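Local atomic coordinates of S-M checkpoint control protein rad4 (Schizosaccharomyces pombe, PDB entry 4BU0), a protein that is essential for DNA replication and for the checkpoint that couples S and M phases, its first two BRCT domains binding phosphorylated Crb2. Residues Cys108-Gly113 with Gly149-Tyr154. Numbering follows the deposited sequence.
Sequences CLTNIG and GRKYEY
Lys151, in the first turn of helix 150-157, lays its chain along the end of strand 106-110 and delivers its ammonium to the carbonyl of Leu109. This corner of the second BRCT domain illustrates how such a domain prepares a phosphopeptide site from a strand end and a helix start. With CG beside its own backbone N (chi1 -79°) and every later torsion extended, Lys151 runs past Thr110 in the opposite sense, its CD 3.9 Å from Thr110 CB. Farther out Lys151 NZ meets Leu109 O at 2.8 Å, almost head-on to the carbonyl (C=O...N 170°). Cys108 SG sits 3.5 Å from Lys151 NZ. Pro133 O takes a further hydrogen bond from this amine, so two backbone carbonyls help fix its direction; a water that accepts from Leu109 N adds a weak bond to it.

That is the close-fitting side. Toward the helix N-terminus the fit is looser: Thr110 OG1 and Tyr152 N, a backbone N-H of the first turn, are joined through a second water rather than touching. It donates to Thr110 OG1 (2.7 Å) and accepts from Tyr152 N (2.8 Å). Beside the strand end, Asn111 ND2 bonds to Ser148 O and Thr146 O, tying it to the connection that leads into the helix.

Thr110 OG1, Asn111 N and Lys151 NZ all hydrogen-bond a modified side chain of the bound Crb2 phosphopeptide, as in other BRCT phosphate pockets. A lysine oriented by neutral carbonyls, with no carboxylate pairing across this contact, probably keeps its positive charge available for the phosphate.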
ATOM      1  N   CYS A 108       8.816 -11.791   1.263  1.00  7.45           N
ATOM      2  CA  CYS A 108       9.605 -13.024   1.263  1.00  7.10           C
ATOM      3  C   CYS A 108       9.161 -13.815   2.474  1.00  8.65           C
ATOM      4  O   CYS A 108       8.662 -13.220   3.441  1.00  7.59           O
ATOM      5  CB  CYS A 108      11.086 -12.638   1.339  1.00  7.07           C
ATOM      6  SG  CYS A 108      12.246 -14.015   1.161  1.00 10.00           S
ATOM      7  N   LEU A 109       9.315 -15.148   2.428  1.00  8.13           N
ATOM      8  CA  LEU A 109       8.946 -16.040   3.537  1.00  8.51           C
ATOM      9  C   LEU A 109      10.137 -16.842   4.052  1.00  9.65           C
ATOM     10  O   LEU A 109      11.036 -17.144   3.269  1.00  9.60           O
ATOM     11  CB  LEU A 109       7.885 -17.075   3.010  1.00  9.10           C
ATOM     12  CG  LEU A 109       6.691 -16.520   2.254  1.00 13.08           C
ATOM     13  CD1 LEU A 109       5.690 -17.637   1.899  1.00 13.20           C
ATOM     14  CD2 LEU A 109       5.948 -15.463   3.075  1.00 13.19           C
ATOM     15  N   THR A 110      10.125 -17.227   5.328  1.00  7.89           N
ATOM     16  CA  THR A 110      11.139 -18.159   5.823  1.00  8.51           C
ATOM     17  C   THR A 110      10.558 -19.043   6.897  1.00 12.56           C
ATOM     18  O   THR A 110       9.742 -18.589   7.703  1.00 10.41           O
ATOM     19  CB  THR A 110      12.422 -17.457   6.327  1.00 12.00           C
ATOM     20  OG1 THR A 110      13.445 -18.433   6.614  1.00 12.58           O
ATOM     21  CG2 THR A 110      12.211 -16.589   7.561  1.00 11.96           C
ATOM     22  N   ASN A 111      10.957 -20.333   6.894  1.00 12.03           N
ATOM     23  CA  ASN A 111      10.595 -21.261   7.981  1.00 11.99           C
ATOM     24  C   ASN A 111       9.093 -21.458   8.135  1.00 14.06           C
ATOM     25  O   ASN A 111       8.565 -21.426   9.264  1.00 14.91           O
ATOM     26  CB  ASN A 111      11.199 -20.781   9.322  1.00 12.04           C
ATOM     27  CG  ASN A 111      12.711 -20.680   9.342  1.00 17.59           C
ATOM     28  OD1 ASN A 111      13.405 -21.360   8.594  1.00 20.37           O
ATOM     29  ND2 ASN A 111      13.233 -19.767  10.156  1.00 19.85           N
ATOM     30  N   ILE A 112       8.410 -21.621   7.012  1.00 12.30           N
ATOM     31  CA  ILE A 112       6.974 -21.883   6.997  1.00 11.86           C
ATOM     32  C   ILE A 112       6.780 -23.132   6.158  1.00 15.43           C
ATOM     33  O   ILE A 112       7.306 -23.220   5.047  1.00 16.78           O
ATOM     34  CB  ILE A 112       6.141 -20.676   6.462  1.00 15.17           C
ATOM     35  CG1 ILE A 112       6.378 -19.421   7.321  1.00 17.57           C
ATOM     36  CG2 ILE A 112       4.634 -21.026   6.390  1.00 15.62           C
ATOM     37  CD1 ILE A 112       5.946 -18.120   6.624  1.00 21.82           C
ATOM     38  N   GLY A 113       6.022 -24.077   6.700  1.00 15.30           N
ATOM     39  CA  GLY A 113       5.737 -25.320   6.005  1.00 15.87           C
ATOM     40  C   GLY A 113       4.570 -25.236   5.051  1.00 16.79           C
ATOM     41  O   GLY A 113       3.843 -24.243   5.014  1.00 16.02           O
ATOM     42  N   GLY A 149      17.801 -18.765  11.076  1.00 14.88           N
ATOM     43  CA  GLY A 149      18.058 -19.121   9.696  1.00 14.05           C
ATOM     44  C   GLY A 149      18.705 -17.994   8.921  1.00 14.00           C
ATOM     45  O   GLY A 149      18.805 -16.850   9.385  1.00 13.60           O
ATOM     46  N   ARG A 150      19.121 -18.336   7.704  1.00 12.72           N
ATOM     47  CA  ARG A 150      19.889 -17.448   6.843  1.00 11.81           C
ATOM     48  C   ARG A 150      19.086 -16.228   6.392  1.00 12.21           C
ATOM     49  O   ARG A 150      19.626 -15.119   6.367  1.00 11.97           O
ATOM     50  CB  ARG A 150      20.408 -18.207   5.628  1.00 13.57           C
ATOM     51  CG  ARG A 150      21.525 -19.216   5.995  1.00 16.21           C
ATOM     52  CD  ARG A 150      21.762 -20.196   4.864  1.00 20.16           C
ATOM     53  NE  ARG A 150      22.237 -19.507   3.663  1.00 18.29           N
ATOM     54  CZ  ARG A 150      22.454 -20.086   2.488  1.00 23.48           C
ATOM     55  NH1 ARG A 150      22.263 -21.389   2.336  1.00 21.64           N
ATOM     56  NH2 ARG A 150      22.872 -19.366   1.456  1.00 18.51           N
ATOM     57  N   LYS A 151      17.818 -16.429   6.001  1.00  9.65           N
ATOM     58  CA  LYS A 151      17.028 -15.259   5.584  1.00  8.25           C
ATOM     59  C   LYS A 151      16.801 -14.355   6.781  1.00  9.16           C
ATOM     60  O   LYS A 151      16.904 -13.135   6.668  1.00 10.11           O
ATOM     61  CB  LYS A 151      15.671 -15.694   4.993  1.00  8.50           C
ATOM     62  CG  LYS A 151      15.750 -16.184   3.567  1.00  7.93           C
ATOM     63  CD  LYS A 151      14.343 -16.575   3.078  1.00  9.44           C
ATOM     64  CE  LYS A 151      14.293 -16.985   1.632  1.00 10.21           C
ATOM     65  NZ  LYS A 151      12.909 -17.454   1.257  1.00 10.35           N
ATOM     66  N   TYR A 152      16.460 -14.941   7.947  1.00  8.68           N
ATOM     67  CA  TYR A 152      16.246 -14.117   9.111  1.00  9.01           C
ATOM     68  C   TYR A 152      17.477 -13.297   9.469  1.00 12.42           C
ATOM     69  O   TYR A 152      17.343 -12.104   9.706  1.00 12.34           O
ATOM     70  CB  TYR A 152      15.864 -15.021  10.302  1.00 10.94           C
ATOM     71  CG  TYR A 152      15.750 -14.289  11.622  1.00 15.74           C
ATOM     72  CD1 TYR A 152      14.647 -13.488  11.905  1.00 18.13           C
ATOM     73  CD2 TYR A 152      16.746 -14.396  12.592  1.00 18.48           C
ATOM     74  CE1 TYR A 152      14.546 -12.794  13.110  1.00 20.22           C
ATOM     75  CE2 TYR A 152      16.647 -13.715  13.808  1.00 20.37           C
ATOM     76  CZ  TYR A 152      15.544 -12.918  14.060  1.00 28.88           C
ATOM     77  OH  TYR A 152      15.438 -12.238  15.249  1.00 36.07           O
ATOM     78  N   GLU A 153      18.678 -13.932   9.469  1.00 11.28           N
ATOM     79  CA  GLU A 153      19.883 -13.193   9.843  1.00 12.41           C
ATOM     80  C   GLU A 153      20.179 -12.073   8.842  1.00 13.62           C
ATOM     81  O   GLU A 153      20.567 -10.970   9.242  1.00 14.08           O
ATOM     82  CB  GLU A 153      21.093 -14.141   9.976  1.00 14.41           C
ATOM     83  CG  GLU A 153      20.920 -15.165  11.102  1.00 18.34           C
ATOM     84  CD  GLU A 153      20.821 -14.642  12.526  1.00 38.75           C
ATOM     85  OE1 GLU A 153      21.277 -13.503  12.791  1.00 35.79           O
ATOM     86  OE2 GLU A 153      20.302 -15.390  13.388  1.00 34.39           O
ATOM     87  N   TYR A 154      19.969 -12.338   7.533  1.00 10.48           N
ATOM     88  CA  TYR A 154      20.249 -11.291   6.570  1.00  9.43           C
ATOM     89  C   TYR A 154      19.216 -10.171   6.620  1.00 11.43           C
ATOM     90  O   TYR A 154      19.547  -9.011   6.380  1.00 12.60           O
ATOM     91  CB  TYR A 154      20.409 -11.839   5.135  1.00 11.21           C
ATOM     92  CG  TYR A 154      21.844 -11.623   4.676  1.00 16.02           C
ATOM     93  CD1 TYR A 154      22.917 -12.145   5.401  1.00 20.21           C
ATOM     94  CD2 TYR A 154      22.126 -10.850   3.564  1.00 16.02           C
ATOM     95  CE1 TYR A 154      24.239 -11.894   5.022  1.00 22.57           C
ATOM     96  CE2 TYR A 154      23.442 -10.593   3.172  1.00 18.99           C
ATOM     97  CZ  TYR A 154      24.493 -11.119   3.903  1.00 27.99           C
ATOM     98  OH  TYR A 154      25.785 -10.864   3.511  1.00 31.29           O
TER
HETATM   99  O   HOH W   1      10.104 -16.664   0.075  1.00 13.55           O
HETATM  100  O   HOH W   2      15.642 -17.639   8.032  1.00 12.83           O